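Local coordinates for alpha-1,3-glucanase (Streptomyces thermodiastaticus, PDB 7C7D), which hydrolyses the alpha-1,3-glucosidic linkages of alpha-1,3-glucan as a thermostable glycoside hydrolase of family GH87, at residues Phe59-Glu65 with Val190-Glu196. Coordinates in Å, arbitrary orientation, origin at the centre of the assembly. Residues are numbered along the deposited sequence.
Sequences FTSVEAE and VDVADFE. With CA (calcium ion), chain C.
Strand 59-63 runs antiparallel to strand 190-196, their axes 4.5 Å apart at 156°. Thr60-Phe195 and Val62-Ala193 are hydrogen-bonded pairs (Thr60 N to Phe195 O 3.1 Å, Phe195 N to Thr60 O 2.9 Å; Val62 N to Ala193 O 2.8 Å, Ala193 N to Val62 O 2.9 Å); Phe59-Glu196, Ser61-Asp194 and Glu63-Val192 are non-hydrogen-bonded. Residues 64-65 turn into a 3-10 segment, while Ala64 N still reaches Asp191 O (3.0 Å). Asp191 leaves extended geometry (phi/psi -95/-55); its O (2.6 Å) and OD1 (2.3 Å) bind the calcium ion, with Glu63 OE2 (2.3 Å) and bidentate Glu65 OE1 and OE2 (both 2.5 Å). Hard carboxylate and carbonyl oxygens suit Ca2+; Ser88 O and Gln91 O complete the site. The m rotamer of small Ser61 lets OG donate a hydrogen bond to Asp194 OD1 (2.7 Å), beside the Phe59 ring. On the other face, Val62 CG2 meets Phe195 CE1 (3.9 Å), and Phe103 of strand 100-104, in the second antiparallel sheet, packs on Val62 and Ala193, joining the facing sheets of a beta-sandwich. Strand 109-117 flanks 190-196, whose Asp194 and Glu196 salt-bridge Arg372 and Arg346 of the parallel beta-helix.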
# COMPACT_ATOMS: atom_id res chain seq x y z
N PHE A 59 0.91 4.23 -16.00
CA PHE A 59 0.19 5.46 -15.73
C PHE A 59 1.11 6.47 -15.07
O PHE A 59 2.14 6.12 -14.48
CB PHE A 59 -1.10 5.25 -14.90
CG PHE A 59 -0.88 4.87 -13.46
CD1 PHE A 59 -0.65 5.84 -12.48
CD2 PHE A 59 -0.96 3.54 -13.07
CE1 PHE A 59 -0.48 5.48 -11.15
CE2 PHE A 59 -0.79 3.18 -11.73
CZ PHE A 59 -0.55 4.15 -10.77
N THR A 60 0.72 7.74 -15.16
CA THR A 60 1.41 8.83 -14.48
C THR A 60 0.40 9.62 -13.67
O THR A 60 -0.68 9.95 -14.16
CB THR A 60 2.11 9.74 -15.49
OG1 THR A 60 3.13 8.98 -16.15
CG2 THR A 60 2.75 10.93 -14.80
N SER A 61 0.75 9.91 -12.42
CA SER A 61 -0.12 10.66 -11.53
C SER A 61 0.19 12.14 -11.61
O SER A 61 1.35 12.55 -11.77
CB SER A 61 0.07 10.18 -10.09
OG SER A 61 -0.24 8.81 -9.97
N VAL A 62 -0.85 12.96 -11.51
CA VAL A 62 -0.73 14.41 -11.43
C VAL A 62 -1.49 14.87 -10.20
O VAL A 62 -2.70 14.62 -10.08
CB VAL A 62 -1.27 15.11 -12.69
CG1 VAL A 62 -1.10 16.62 -12.56
CG2 VAL A 62 -0.57 14.58 -13.94
N GLU A 63 -0.79 15.51 -9.27
CA GLU A 63 -1.44 16.01 -8.07
C GLU A 63 -2.41 17.12 -8.44
O GLU A 63 -2.10 17.99 -9.25
CB GLU A 63 -0.41 16.54 -7.08
CG GLU A 63 0.56 15.49 -6.55
CD GLU A 63 -0.08 14.52 -5.57
OE1 GLU A 63 0.62 13.55 -5.20
OE2 GLU A 63 -1.24 14.72 -5.16
N ALA A 64 -3.60 17.09 -7.84
CA ALA A 64 -4.59 18.12 -8.15
C ALA A 64 -4.07 19.51 -7.80
O ALA A 64 -4.38 20.49 -8.49
CB ALA A 64 -5.89 17.82 -7.42
N GLU A 65 -3.28 19.61 -6.73
CA GLU A 65 -2.74 20.89 -6.30
C GLU A 65 -1.71 21.45 -7.27
O GLU A 65 -1.35 22.62 -7.15
CB GLU A 65 -2.16 20.76 -4.89
CG GLU A 65 -1.09 19.66 -4.73
CD GLU A 65 -1.63 18.29 -4.33
OE1 GLU A 65 -2.78 17.96 -4.68
OE2 GLU A 65 -0.89 17.52 -3.69
N VAL A 190 -10.52 16.88 -4.57
CA VAL A 190 -9.75 16.09 -5.51
C VAL A 190 -8.29 16.06 -5.07
O VAL A 190 -7.67 17.12 -4.87
CB VAL A 190 -9.89 16.63 -6.94
CG1 VAL A 190 -9.11 15.76 -7.92
CG2 VAL A 190 -11.36 16.70 -7.34
N ASP A 191 -7.73 14.86 -4.92
CA ASP A 191 -6.37 14.70 -4.41
C ASP A 191 -5.34 14.60 -5.53
O ASP A 191 -4.35 15.34 -5.56
CB ASP A 191 -6.34 13.46 -3.53
CG ASP A 191 -4.97 13.18 -2.94
OD1 ASP A 191 -4.08 14.06 -3.03
OD2 ASP A 191 -4.80 12.08 -2.38
N VAL A 192 -5.55 13.65 -6.44
CA VAL A 192 -4.56 13.28 -7.45
C VAL A 192 -5.31 12.51 -8.53
O VAL A 192 -6.31 11.84 -8.25
CB VAL A 192 -3.40 12.46 -6.82
CG1 VAL A 192 -3.92 11.24 -6.04
CG2 VAL A 192 -2.37 12.04 -7.88
N ALA A 193 -4.86 12.64 -9.77
CA ALA A 193 -5.44 11.92 -10.89
C ALA A 193 -4.36 11.11 -11.60
O ALA A 193 -3.24 11.60 -11.79
CB ALA A 193 -6.10 12.89 -11.88
N ASP A 194 -4.70 9.89 -11.99
CA ASP A 194 -3.79 8.99 -12.69
C ASP A 194 -4.24 8.87 -14.14
O ASP A 194 -5.43 8.63 -14.42
CB ASP A 194 -3.80 7.58 -12.08
CG ASP A 194 -3.57 7.58 -10.57
OD1 ASP A 194 -2.89 8.48 -10.04
OD2 ASP A 194 -4.08 6.65 -9.92
N PHE A 195 -3.30 9.04 -15.07
CA PHE A 195 -3.58 8.99 -16.50
C PHE A 195 -2.92 7.75 -17.07
O PHE A 195 -1.69 7.63 -17.04
CB PHE A 195 -3.05 10.26 -17.16
CG PHE A 195 -3.77 11.50 -16.71
CD1 PHE A 195 -3.39 12.17 -15.56
CD2 PHE A 195 -4.87 11.97 -17.42
CE1 PHE A 195 -4.06 13.30 -15.14
CE2 PHE A 195 -5.55 13.09 -16.99
CZ PHE A 195 -5.15 13.76 -15.85
N GLU A 196 -3.73 6.81 -17.56
CA GLU A 196 -3.28 5.47 -17.92
C GLU A 196 -3.63 5.15 -19.37
O GLU A 196 -4.70 5.54 -19.86
CB GLU A 196 -3.91 4.40 -17.01
CG GLU A 196 -3.35 3.00 -17.24
CD GLU A 196 -3.75 2.00 -16.17
OE1 GLU A 196 -4.32 2.42 -15.14
OE2 GLU A 196 -3.49 0.79 -16.37
CA CA C . -2.65 15.72 -3.65